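Lv-ranaspumin (Lv-RSN-1) (Leptodactylus vastus, PDB 4K82) probably acts as a surfactant in the foam nest of this frog, where it is likely to help form or stabilise the foam. Local coordinates at residues A[28-33]-A[108-113]; A[121-126]-A[167-172]; A[135-140]-A[161-166]; A[143-148]-A[157-162]. One frame throughout, in Å; residues are numbered along the deposited sequence. Where two conformers were deposited one is given.

Interaction 1: residues A[28-33]-A[108-113]; sequences DLLVEL and TVFNAV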
loop_
_atom_site.group_PDB
_atom_site.type_symbol
_atom_site.label_atom_id
_atom_site.label_comp_id
_atom_site.label_asym_id
_atom_site.label_seq_id
_atom_site.Cartn_x
_atom_site.Cartn_y
_atom_site.Cartn_z
ATOM N N ASP A 28 4.688 -4.394 -9.660
ATOM C CA ASP A 28 3.890 -4.128 -8.469
ATOM C C ASP A 28 2.692 -3.248 -8.756
ATOM O O ASP A 28 2.068 -2.767 -7.826
ATOM C CB ASP A 28 4.755 -3.447 -7.416
ATOM C CG ASP A 28 5.865 -4.338 -6.932
ATOM O OD1 ASP A 28 5.676 -5.569 -6.998
ATOM O OD2 ASP A 28 6.916 -3.819 -6.507
ATOM N N LEU A 29 2.393 -3.029 -10.034
ATOM C CA LEU A 29 1.424 -2.009 -10.419
ATOM C C LEU A 29 0.070 -2.158 -9.739
ATOM O O LEU A 29 -0.447 -1.182 -9.209
ATOM C CB LEU A 29 1.248 -1.960 -11.933
ATOM C CG LEU A 29 0.342 -0.841 -12.438
ATOM C CD1 LEU A 29 0.861 0.521 -11.986
ATOM C CD2 LEU A 29 0.229 -0.894 -13.955
ATOM N N LEU A 30 -0.509 -3.357 -9.761
ATOM C CA LEU A 30 -1.843 -3.542 -9.178
ATOM C C LEU A 30 -1.846 -3.173 -7.693
ATOM O O LEU A 30 -2.731 -2.452 -7.216
ATOM C CB LEU A 30 -2.349 -4.974 -9.366
ATOM C CG LEU A 30 -3.730 -5.200 -8.730
ATOM C CD1 LEU A 30 -4.775 -4.281 -9.354
ATOM C CD2 LEU A 30 -4.169 -6.663 -8.813
ATOM N N VAL A 31 -0.854 -3.666 -6.963
ATOM C CA VAL A 31 -0.724 -3.357 -5.541
ATOM C C VAL A 31 -0.575 -1.856 -5.307
ATOM O O VAL A 31 -1.252 -1.283 -4.446
ATOM C CB VAL A 31 0.468 -4.119 -4.922
ATOM C CG1 VAL A 31 0.824 -3.554 -3.548
ATOM C CG2 VAL A 31 0.153 -5.616 -4.843
ATOM N N GLU A 32 0.262 -1.199 -6.115
ATOM C CA GLU A 32 0.504 0.225 -5.937
ATOM C C GLU A 32 -0.744 1.051 -6.241
ATOM O O GLU A 32 -1.018 2.047 -5.562
ATOM C CB GLU A 32 1.670 0.680 -6.818
ATOM C CG GLU A 32 3.006 0.078 -6.395
ATOM C CD GLU A 32 4.150 0.507 -7.291
ATOM O OE1 GLU A 32 4.028 0.348 -8.525
ATOM O OE2 GLU A 32 5.164 1.003 -6.759
ATOM N N LEU A 33 -1.491 0.646 -7.270
ATOM C CA LEU A 33 -2.716 1.346 -7.622
ATOM C C LEU A 33 -3.753 1.175 -6.530
ATOM O O LEU A 33 -4.494 2.114 -6.234
ATOM C CB LEU A 33 -3.291 0.860 -8.960
ATOM C CG LEU A 33 -2.432 1.216 -10.170
ATOM C CD1 LEU A 33 -3.091 0.675 -11.437
ATOM C CD2 LEU A 33 -2.219 2.727 -10.261
ATOM N N THR A 108 -9.227 -10.163 -5.134
ATOM C CA THR A 108 -8.781 -10.696 -3.855
ATOM C C THR A 108 -7.525 -9.962 -3.388
ATOM O O THR A 108 -7.411 -9.585 -2.221
ATOM C CB THR A 108 -8.508 -12.204 -3.925
ATOM O OG1 THR A 108 -9.717 -12.882 -4.291
ATOM C CG2 THR A 108 -8.027 -12.713 -2.576
ATOM N N VAL A 109 -6.585 -9.761 -4.310
ATOM C CA VAL A 109 -5.373 -9.009 -4.011
ATOM C C VAL A 109 -5.732 -7.550 -3.776
ATOM O O VAL A 109 -5.321 -6.954 -2.779
ATOM C CB VAL A 109 -4.335 -9.122 -5.148
ATOM C CG1 VAL A 109 -3.222 -8.097 -4.967
ATOM C CG2 VAL A 109 -3.759 -10.527 -5.200
ATOM N N PHE A 110 -6.520 -6.980 -4.684
ATOM C CA PHE A 110 -6.933 -5.588 -4.548
ATOM C C PHE A 110 -7.576 -5.298 -3.192
ATOM O O PHE A 110 -7.191 -4.357 -2.502
ATOM C CB PHE A 110 -7.900 -5.190 -5.666
ATOM C CG PHE A 110 -8.161 -3.711 -5.732
ATOM C CD1 PHE A 110 -9.105 -3.122 -4.906
ATOM C CD2 PHE A 110 -7.450 -2.905 -6.610
ATOM C CE1 PHE A 110 -9.341 -1.760 -4.950
ATOM C CE2 PHE A 110 -7.691 -1.538 -6.664
ATOM C CZ PHE A 110 -8.635 -0.969 -5.835
ATOM N N ASN A 111 -8.549 -6.115 -2.809
ATOM C CA ASN A 111 -9.268 -5.882 -1.563
ATOM C C ASN A 111 -8.397 -6.088 -0.326
ATOM O O ASN A 111 -8.527 -5.356 0.657
ATOM C CB ASN A 111 -10.530 -6.750 -1.492
ATOM C CG ASN A 111 -11.560 -6.357 -2.534
ATOM O OD1 ASN A 111 -11.559 -5.224 -3.019
ATOM N ND2 ASN A 111 -12.444 -7.288 -2.887
ATOM N N ALA A 112 -7.495 -7.065 -0.386
ATOM C CA ALA A 112 -6.585 -7.324 0.725
ATOM C C ALA A 112 -5.643 -6.142 0.917
ATOM O O ALA A 112 -5.366 -5.729 2.039
ATOM C CB ALA A 112 -5.789 -8.604 0.488
ATOM N N VAL A 113 -5.144 -5.602 -0.193
ATOM C CA VAL A 113 -4.293 -4.409 -0.138
ATOM C C VAL A 113 -5.084 -3.199 0.364
ATOM O O VAL A 113 -4.589 -2.397 1.162
ATOM C CB VAL A 113 -3.687 -4.095 -1.519
ATOM C CG1 VAL A 113 -2.957 -2.765 -1.489
ATOM C CG2 VAL A 113 -2.738 -5.212 -1.957
#
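Asp106 OD1, just ahead of helix 107-121, is gripped by two backbone N-H groups, a sound hydrogen bond from Val109 N and a weak one from Thr108 N. From this turn onward the helix lies against the first turn of helix 29-42, the axes 9.3 Å apart and crossing at -39°. The join is apolar. Val31, with CG1 anti to the backbone N (chi1 166°), meets two valines one helical turn apart through CG2, which stands 4.2 Å from Val109 CG1 and 4.1 Å from Val113 CG2. The second valine also lays its CG1 3.7 Å from Val31 O, so the helix backbone itself takes part. This is helix-on-helix packing in a predominantly helical protein, and the disulfide Cys38-Cys114 binds the same two helices further along. Leu30, its CG anti to the backbone N, points at the other helix. Its CD1 sits at the edge of the Phe110 ring, near the ring plane and 4.1 Å from Phe110 CD2, and the two side chains cross at about a right angle. Leu30 CD2 reaches Val109 CG1 at 4.2 Å. Phe110 also meets the ring of Tyr97 at about 25° between planes, while Asp28 makes a salt bridge with Lys139.

Interaction 2: residues A[121-126]-A[167-172]; sequences LDNKCL and PCVLGG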
loop_
_atom_site.group_PDB
_atom_site.type_symbol
_atom_site.label_atom_id
_atom_site.label_comp_id
_atom_site.label_asym_id
_atom_site.label_seq_id
_atom_site.Cartn_x
_atom_site.Cartn_y
_atom_site.Cartn_z
ATOM N N LEU A 121 -3.794 3.908 7.376
ATOM C CA LEU A 121 -4.286 5.271 7.506
ATOM C C LEU A 121 -4.706 5.540 8.951
ATOM O O LEU A 121 -4.469 6.623 9.482
ATOM C CB LEU A 121 -5.472 5.508 6.566
ATOM C CG LEU A 121 -5.152 5.488 5.067
ATOM C CD1 LEU A 121 -6.432 5.522 4.245
ATOM C CD2 LEU A 121 -4.230 6.648 4.698
ATOM N N ASP A 122 -5.322 4.546 9.578
ATOM C CA ASP A 122 -5.795 4.701 10.952
ATOM C C ASP A 122 -4.629 4.836 11.945
ATOM O O ASP A 122 -4.822 5.231 13.096
ATOM C CB ASP A 122 -6.741 3.559 11.330
ATOM C CG ASP A 122 -8.137 3.730 10.736
ATOM O OD1 ASP A 122 -8.536 4.883 10.464
ATOM O OD2 ASP A 122 -8.838 2.713 10.546
ATOM N N ASN A 123 -3.422 4.523 11.483
ATOM C CA ASN A 123 -2.198 4.715 12.268
ATOM C C ASN A 123 -1.416 5.967 11.877
ATOM O O ASN A 123 -0.254 6.136 12.267
ATOM C CB ASN A 123 -1.294 3.490 12.148
ATOM C CG ASN A 123 -1.931 2.237 12.712
ATOM O OD1 ASN A 123 -2.798 2.307 13.582
ATOM N ND2 ASN A 123 -1.497 1.081 12.229
ATOM N N LYS A 124 -2.055 6.827 11.092
ATOM C CA LYS A 124 -1.470 8.087 10.654
ATOM C C LYS A 124 -0.259 7.877 9.739
ATOM O O LYS A 124 0.695 8.657 9.757
ATOM C CB LYS A 124 -1.107 8.975 11.852
ATOM C CG LYS A 124 -2.231 9.157 12.866
ATOM C CD LYS A 124 -3.487 9.706 12.215
ATOM C CE LYS A 124 -4.555 10.015 13.255
ATOM N NZ LYS A 124 -4.861 8.835 14.112
ATOM N N CYS A 125 -0.319 6.832 8.920
ATOM C CA CYS A 125 0.775 6.537 7.986
ATOM C C CYS A 125 0.679 7.241 6.637
ATOM O O CYS A 125 1.517 6.999 5.773
ATOM C CB CYS A 125 0.857 5.043 7.710
ATOM S SG CYS A 125 1.343 4.072 9.118
ATOM N N LEU A 126 -0.332 8.081 6.429
ATOM C CA LEU A 126 -0.464 8.759 5.140
ATOM C C LEU A 126 0.825 9.405 4.585
ATOM O O LEU A 126 1.180 9.150 3.440
ATOM C CB LEU A 126 -1.617 9.768 5.155
ATOM C CG LEU A 126 -1.762 10.526 3.844
ATOM C CD1 LEU A 126 -2.259 9.600 2.751
ATOM C CD2 LEU A 126 -2.688 11.713 4.022
ATOM N N PRO A 167 7.658 4.426 11.665
ATOM C CA PRO A 167 7.235 4.501 13.071
ATOM C C PRO A 167 5.744 4.755 13.266
ATOM O O PRO A 167 5.203 4.442 14.319
ATOM C CB PRO A 167 8.046 5.678 13.627
ATOM C CG PRO A 167 8.401 6.501 12.441
ATOM C CD PRO A 167 8.584 5.522 11.319
ATOM N N CYS A 168 5.098 5.332 12.261
ATOM C CA CYS A 168 3.661 5.554 12.308
ATOM C C CYS A 168 2.869 4.268 12.603
ATOM O O CYS A 168 1.847 4.308 13.289
ATOM C CB CYS A 168 3.196 6.207 11.000
ATOM S SG CYS A 168 4.121 5.689 9.518
ATOM N N VAL A 169 3.355 3.129 12.112
ATOM C CA VAL A 169 2.662 1.855 12.319
ATOM C C VAL A 169 2.694 1.424 13.786
ATOM O O VAL A 169 1.872 0.614 14.217
ATOM C CB VAL A 169 3.205 0.730 11.410
ATOM C CG1 VAL A 169 4.325 -0.014 12.097
ATOM C CG2 VAL A 169 2.098 -0.239 11.055
ATOM N N LEU A 170 3.622 1.985 14.557
ATOM C CA LEU A 170 3.683 1.703 15.994
ATOM C C LEU A 170 2.509 2.347 16.734
ATOM O O LEU A 170 2.236 2.024 17.891
ATOM C CB LEU A 170 5.008 2.186 16.589
ATOM C CG LEU A 170 6.291 1.745 15.883
ATOM C CD1 LEU A 170 7.532 2.305 16.571
ATOM C CD2 LEU A 170 6.358 0.231 15.802
ATOM N N GLY A 171 1.834 3.277 16.073
ATOM C CA GLY A 171 0.644 3.905 16.624
ATOM C C GLY A 171 0.879 4.704 17.893
ATOM O O GLY A 171 0.029 4.716 18.779
ATOM N N GLY A 172 2.029 5.366 17.986
ATOM C CA GLY A 172 2.330 6.202 19.133
ATOM C C GLY A 172 3.164 5.533 20.211
ATOM O O GLY A 172 3.741 6.212 21.060
#
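A type I turn from Leu121 to Lys124 faces the short 3-10 segment 167-170, bringing two CA pairs, Asn123 with Gly171 and Cys125 with Cys168, to 5.3 Å each. Lys124 has positive phi and is the C-prime residue of a Schellman motif that ends helix 107-121, with Cys125 N bonded to Met120 O and Lys124 N to Leu121 O. The side-chain link is a disulfide, Cys125 to Cys168. Cys168 was modelled in two conformers; in the one described SG lies 3.2 Å from Cys125 SG, too far for a covalent S-S bond, and its chi1 of 34° is away from any staggered position. This conformer is therefore consistent with a partly opened bridge, the bonded form probably being the other one. Cys125 SG is anti to its own carbonyl carbon and also lies 3.4 Å from Cys168 CB. Beside the sulfurs, Asn123 O and Cys168 O come within 3.0 Å of each other; both are acceptors, so the approach is not a bond, although Cys168 O accepts the N-H of Gly171 at 3.0 Å. Asn123 runs alongside Val169, pointing the same way, with Asn123 ND2 4.0 Å from Val169 CG2. Among the neighbouring helices, Cys125 and Val169 touch Met120 of helix 107-121, Cys168 rests on Lys128 of helix 126-129, Val169 and Leu170 pack on Leu163 of helix 152-165, and Leu170 continues to Leu175 and Leu178 of helix 175-180.

Interaction 3: residues A[135-140]-A[161-166]; sequences VKFLKD and IILERL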
loop_
_atom_site.group_PDB
_atom_site.type_symbol
_atom_site.label_atom_id
_atom_site.label_comp_id
_atom_site.label_asym_id
_atom_site.label_seq_id
_atom_site.Cartn_x
_atom_site.Cartn_y
_atom_site.Cartn_z
ATOM N N VAL A 135 4.589 -0.201 -0.201
ATOM C CA VAL A 135 4.982 -1.400 -0.933
ATOM C C VAL A 135 6.363 -1.882 -0.474
ATOM O O VAL A 135 6.588 -3.086 -0.347
ATOM C CB VAL A 135 4.941 -1.184 -2.459
ATOM C CG1 VAL A 135 5.372 -2.446 -3.193
ATOM C CG2 VAL A 135 3.541 -0.774 -2.889
ATOM N N LYS A 136 7.260 -0.934 -0.199
ATOM C CA LYS A 136 8.598 -1.226 0.339
ATOM C C LYS A 136 8.517 -1.982 1.665
ATOM O O LYS A 136 9.301 -2.897 1.943
ATOM C CB LYS A 136 9.348 0.081 0.604
ATOM C CG LYS A 136 10.281 0.548 -0.493
ATOM C CD LYS A 136 11.194 1.673 0.009
ATOM C CE LYS A 136 12.120 1.213 1.142
ATOM N NZ LYS A 136 11.536 1.377 2.510
ATOM N N PHE A 137 7.575 -1.557 2.498
ATOM C CA PHE A 137 7.340 -2.163 3.801
ATOM C C PHE A 137 6.868 -3.607 3.637
ATOM O O PHE A 137 7.332 -4.521 4.344
ATOM C CB PHE A 137 6.306 -1.301 4.536
ATOM C CG PHE A 137 5.867 -1.842 5.874
ATOM C CD1 PHE A 137 6.774 -2.066 6.895
ATOM C CD2 PHE A 137 4.524 -2.059 6.125
ATOM C CE1 PHE A 137 6.355 -2.538 8.129
ATOM C CE2 PHE A 137 4.094 -2.519 7.359
ATOM C CZ PHE A 137 5.011 -2.765 8.362
ATOM N N LEU A 138 5.963 -3.821 2.691
ATOM C CA LEU A 138 5.451 -5.161 2.450
ATOM C C LEU A 138 6.559 -6.069 1.927
ATOM O O LEU A 138 6.644 -7.228 2.325
ATOM C CB LEU A 138 4.266 -5.137 1.486
ATOM C CG LEU A 138 3.073 -4.294 1.919
ATOM C CD1 LEU A 138 2.038 -4.303 0.807
ATOM C CD2 LEU A 138 2.485 -4.844 3.211
ATOM N N LYS A 139 7.403 -5.534 1.045
ATOM C CA LYS A 139 8.551 -6.284 0.533
ATOM C C LYS A 139 9.476 -6.738 1.664
ATOM O O LYS A 139 9.888 -7.904 1.714
ATOM C CB LYS A 139 9.342 -5.439 -0.476
ATOM C CG LYS A 139 8.638 -5.156 -1.782
ATOM C CD LYS A 139 9.469 -4.164 -2.592
ATOM C CE LYS A 139 8.816 -3.810 -3.914
ATOM N NZ LYS A 139 9.040 -4.863 -4.934
ATOM N N ASP A 140 9.809 -5.826 2.569
ATOM C CA ASP A 140 10.673 -6.163 3.698
ATOM C C ASP A 140 10.044 -7.229 4.596
ATOM O O ASP A 140 10.716 -8.155 5.054
ATOM C CB ASP A 140 10.968 -4.923 4.536
ATOM C CG ASP A 140 11.965 -4.002 3.874
ATOM O OD1 ASP A 140 12.903 -4.522 3.239
ATOM O OD2 ASP A 140 11.802 -2.765 3.984
ATOM N N ILE A 161 14.486 -3.019 12.727
ATOM C CA ILE A 161 15.031 -2.179 11.668
ATOM C C ILE A 161 13.911 -1.679 10.762
ATOM O O ILE A 161 13.861 -0.498 10.399
ATOM C CB ILE A 161 16.063 -2.966 10.838
ATOM C CG1 ILE A 161 17.341 -3.170 11.657
ATOM C CG2 ILE A 161 16.351 -2.261 9.512
ATOM C CD1 ILE A 161 18.269 -4.234 11.100
ATOM N N ILE A 162 12.994 -2.577 10.421
ATOM C CA ILE A 162 11.913 -2.233 9.506
ATOM C C ILE A 162 10.971 -1.200 10.114
ATOM O O ILE A 162 10.606 -0.210 9.463
ATOM C CB ILE A 162 11.115 -3.493 9.088
ATOM C CG1 ILE A 162 11.967 -4.379 8.177
ATOM C CG2 ILE A 162 9.811 -3.094 8.369
ATOM C CD1 ILE A 162 11.460 -5.810 8.060
ATOM N N LEU A 163 10.565 -1.420 11.358
ATOM C CA LEU A 163 9.610 -0.517 11.993
ATOM C C LEU A 163 10.200 0.848 12.271
ATOM O O LEU A 163 9.470 1.841 12.331
ATOM C CB LEU A 163 9.065 -1.111 13.284
ATOM C CG LEU A 163 8.294 -2.411 13.095
ATOM C CD1 LEU A 163 7.874 -2.966 14.440
ATOM C CD2 LEU A 163 7.089 -2.229 12.182
ATOM N N GLU A 164 11.517 0.896 12.444
ATOM C CA GLU A 164 12.181 2.159 12.720
ATOM C C GLU A 164 12.035 3.138 11.554
ATOM O O GLU A 164 12.027 4.354 11.751
ATOM C CB GLU A 164 13.650 1.943 13.068
ATOM C CG GLU A 164 14.193 3.061 13.925
ATOM C CD GLU A 164 15.602 2.815 14.379
ATOM O OE1 GLU A 164 16.374 2.213 13.601
ATOM O OE2 GLU A 164 15.932 3.220 15.518
ATOM N N ARG A 165 11.896 2.603 10.344
ATOM C CA ARG A 165 11.709 3.438 9.158
ATOM C C ARG A 165 10.241 3.789 8.926
ATOM O O ARG A 165 9.921 4.721 8.185
ATOM C CB ARG A 165 12.285 2.747 7.923
ATOM C CG ARG A 165 13.706 2.242 8.102
ATOM C CD ARG A 165 14.168 1.528 6.841
ATOM N NE ARG A 165 13.120 0.641 6.343
ATOM C CZ ARG A 165 13.254 -0.672 6.186
ATOM N NH1 ARG A 165 14.408 -1.269 6.468
ATOM N NH2 ARG A 165 12.234 -1.388 5.733
ATOM N N LEU A 166 9.344 3.046 9.563
ATOM C CA LEU A 166 7.923 3.348 9.463
ATOM C C LEU A 166 7.266 3.426 10.848
ATOM O O LEU A 166 6.402 2.605 11.167
ATOM C CB LEU A 166 7.226 2.297 8.593
ATOM C CG LEU A 166 5.804 2.602 8.112
ATOM C CD1 LEU A 166 5.806 3.602 6.972
ATOM C CD2 LEU A 166 5.088 1.325 7.704
#
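The Phe137 ring forms the apolar centre between helices 133-144 and 152-165, which run antiparallel at 172° as a helical hairpin. Leu166 CD2 sits over the middle of one ring face in a CH-pi contact, 3.7 Å from the centroid and 9° off the normal. Ile162 CG2 comes to the ring edge instead, near its plane and 3.5 Å from Phe137 CE1, which Leu163 CD2 approaches obliquely at 4.1 Å. With CG anti to the backbone N, Phe137 also reaches Met120 and Leu206. An alanine here would probably loosen the hairpin, since the ring bearing the contacts to Leu166, Ile162 and Leu163 would be gone. Further out, Ile162 CD1 packs on Asp140 CB at 3.7 Å. Beyond it Asp140 and Arg165 meet tip to tip in a salt bridge, OD2 toward NH2, at the guanidinium edge with the two planes 53° apart; these atoms are modelled too close, so the exact length carries no weight. Lys136 NZ stands 4.2 Å from Arg165 NE, a buried nitrogen with no partner in the model. The carboxylate would therefore probably offset two crowded positive charges, at the rim of an otherwise greasy seam.

Interaction 4: residues A[143-148]-A[157-162]; sequences YKVCIE and KDLKII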
loop_
_atom_site.group_PDB
_atom_site.type_symbol
_atom_site.label_atom_id
_atom_site.label_comp_id
_atom_site.label_asym_id
_atom_site.label_seq_id
_atom_site.Cartn_x
_atom_site.Cartn_y
_atom_site.Cartn_z
ATOM N N TYR A 143 10.190 -10.817 2.946
ATOM C CA TYR A 143 11.476 -11.509 2.853
ATOM C C TYR A 143 12.285 -11.578 4.153
ATOM O O TYR A 143 13.266 -12.325 4.240
ATOM C CB TYR A 143 12.315 -10.930 1.701
ATOM C CG TYR A 143 11.669 -11.173 0.352
ATOM C CD1 TYR A 143 11.775 -12.406 -0.278
ATOM C CD2 TYR A 143 10.922 -10.180 -0.275
ATOM C CE1 TYR A 143 11.175 -12.641 -1.506
ATOM C CE2 TYR A 143 10.319 -10.406 -1.499
ATOM C CZ TYR A 143 10.446 -11.633 -2.112
ATOM O OH TYR A 143 9.844 -11.849 -3.334
ATOM N N LYS A 144 11.873 -10.834 5.173
ATOM C CA LYS A 144 12.649 -10.781 6.409
ATOM C C LYS A 144 11.862 -11.146 7.666
ATOM O O LYS A 144 12.466 -11.447 8.699
ATOM C CB LYS A 144 13.265 -9.394 6.598
ATOM C CG LYS A 144 14.101 -8.904 5.405
ATOM C CD LYS A 144 14.554 -7.458 5.606
ATOM C CE LYS A 144 15.480 -7.005 4.478
ATOM N NZ LYS A 144 16.119 -5.692 4.774
ATOM N N VAL A 145 10.529 -11.106 7.596
ATOM C CA VAL A 145 9.726 -11.290 8.808
ATOM C C VAL A 145 8.725 -12.436 8.691
ATOM O O VAL A 145 8.703 -13.340 9.534
ATOM C CB VAL A 145 8.982 -9.977 9.201
ATOM C CG1 VAL A 145 8.009 -10.219 10.353
ATOM C CG2 VAL A 145 9.990 -8.893 9.551
ATOM N N CYS A 146 7.895 -12.397 7.654
ATOM C CA CYS A 146 6.817 -13.370 7.492
ATOM C C CYS A 146 7.319 -14.608 6.775
ATOM O O CYS A 146 6.783 -14.988 5.738
ATOM C CB CYS A 146 5.663 -12.754 6.698
ATOM S SG CYS A 146 5.034 -11.222 7.402
ATOM N N ILE A 147 8.344 -15.238 7.344
ATOM C CA ILE A 147 9.127 -16.243 6.634
ATOM C C ILE A 147 9.068 -17.614 7.305
ATOM O O ILE A 147 8.648 -17.741 8.462
ATOM C CB ILE A 147 10.606 -15.806 6.506
ATOM C CG1 ILE A 147 11.226 -15.593 7.891
ATOM C CG2 ILE A 147 10.721 -14.536 5.672
ATOM C CD1 ILE A 147 12.726 -15.304 7.850
ATOM N N GLU A 148 9.491 -18.636 6.562
ATOM C CA GLU A 148 9.556 -20.000 7.073
ATOM C C GLU A 148 10.988 -20.342 7.435
ATOM O O GLU A 148 11.920 -19.902 6.768
ATOM C CB GLU A 148 9.101 -21.001 6.014
ATOM C CG GLU A 148 7.701 -20.806 5.480
ATOM C CD GLU A 148 7.284 -21.952 4.574
ATOM O OE1 GLU A 148 7.965 -23.003 4.596
ATOM O OE2 GLU A 148 6.281 -21.804 3.843
ATOM N N LYS A 157 15.151 -8.767 15.377
ATOM C CA LYS A 157 16.107 -7.745 14.975
ATOM C C LYS A 157 15.716 -7.101 13.645
ATOM O O LYS A 157 15.786 -5.877 13.489
ATOM C CB LYS A 157 17.514 -8.343 14.874
ATOM C CG LYS A 157 18.423 -7.954 16.016
ATOM C CD LYS A 157 19.878 -7.911 15.571
ATOM C CE LYS A 157 20.104 -6.805 14.550
ATOM N NZ LYS A 157 21.480 -6.848 13.995
ATOM N N ASP A 158 15.304 -7.923 12.684
ATOM C CA ASP A 158 14.922 -7.404 11.371
ATOM C C ASP A 158 13.662 -6.555 11.475
ATOM O O ASP A 158 13.519 -5.543 10.794
ATOM C CB ASP A 158 14.713 -8.533 10.368
ATOM C CG ASP A 158 16.032 -9.079 9.828
ATOM O OD1 ASP A 158 17.074 -8.407 10.013
ATOM O OD2 ASP A 158 16.033 -10.176 9.224
ATOM N N LEU A 159 12.740 -6.970 12.330
ATOM C CA LEU A 159 11.500 -6.222 12.474
ATOM C C LEU A 159 11.787 -4.858 13.082
ATOM O O LEU A 159 11.170 -3.854 12.701
ATOM C CB LEU A 159 10.515 -7.007 13.345
ATOM C CG LEU A 159 9.133 -6.386 13.548
ATOM C CD1 LEU A 159 8.404 -6.303 12.234
ATOM C CD2 LEU A 159 8.337 -7.199 14.563
ATOM N N LYS A 160 12.735 -4.817 14.014
ATOM C CA LYS A 160 13.130 -3.567 14.659
ATOM C C LYS A 160 13.639 -2.551 13.635
ATOM O O LYS A 160 13.266 -1.377 13.670
ATOM C CB LYS A 160 14.203 -3.838 15.713
ATOM C CG LYS A 160 14.334 -2.763 16.769
ATOM C CD LYS A 160 15.252 -3.206 17.906
ATOM C CE LYS A 160 14.980 -4.649 18.337
ATOM N NZ LYS A 160 15.466 -4.946 19.718
ATOM N N ILE A 161 14.486 -3.019 12.727
ATOM C CA ILE A 161 15.031 -2.179 11.668
ATOM C C ILE A 161 13.911 -1.679 10.762
ATOM O O ILE A 161 13.861 -0.498 10.399
ATOM C CB ILE A 161 16.063 -2.966 10.838
ATOM C CG1 ILE A 161 17.341 -3.170 11.657
ATOM C CG2 ILE A 161 16.351 -2.261 9.512
ATOM C CD1 ILE A 161 18.269 -4.234 11.100
ATOM N N ILE A 162 12.994 -2.577 10.421
ATOM C CA ILE A 162 11.913 -2.233 9.506
ATOM C C ILE A 162 10.971 -1.200 10.114
ATOM O O ILE A 162 10.606 -0.210 9.463
ATOM C CB ILE A 162 11.115 -3.493 9.088
ATOM C CG1 ILE A 162 11.967 -4.379 8.177
ATOM C CG2 ILE A 162 9.811 -3.094 8.369
ATOM C CD1 ILE A 162 11.460 -5.810 8.060
HETATM O O HOH W 1 14.858 -12.346 9.480
#
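Val145 points at the far helix of an antiparallel helical hairpin, where helix 133-144 has just ended and helix 152-165 runs back beside it. Its CG1 is anti to the backbone N (chi1 173°), which leaves CG2 to do the touching. The valine side chain crosses those of Ile162 and Leu159 obliquely, and Val145 CG2 meets the tips of both: CD1 of Ile162 at 3.7 Å and CD1 of Leu159 at 4.1 Å. The two partners sit about one helical turn apart, so one valine branch spans neighbouring turns of the opposing helix. Leu159 carries the apolar layer on to Phe179 and Leu202. Lys144 offers its CB, 4.3 Å from Ile162 CD1 and 3.9 Å from Asp158 OD2, while the rest of its chain runs out extended. Its NZ remains 6.0 Å from Asp158 OD1, too far for a salt bridge, and makes a long, weak ion pair with Asp140. Just after the valine, Cys146 is the centre of an inverse gamma turn, with a weak bond from Ile147 N to Val145 O, and its sulfur is joined to Cys207 of helix 196-212. At this level the polar link between 143-148 and 157-162 runs through water: one molecule donates both its hydrogens, to Lys144 O at 2.7 Å and to Asp158 OD2 at 2.5 Å.

From the N terminus, interaction 1 comes first: it brings the start of helix 29-42 against helix 107-121 and closes a loop holding helices 48-64, 69-76 and 89-102. Interaction 2 follows in series, joining the end of helix 107-121 to the turn after helix 152-165. Within its loop lie interactions 3 and 4, successive levels of one hairpin of helices 133-144 and 152-165; they share Ile161 and Ile162, with 143-148 and 157-162 nearer the connecting loop. No pair crosses. Interactions 1 and 3, centres about 17 Å apart, meet through Asp28 and Lys139, while Val169 and Leu163 join interaction 2 to interaction 3.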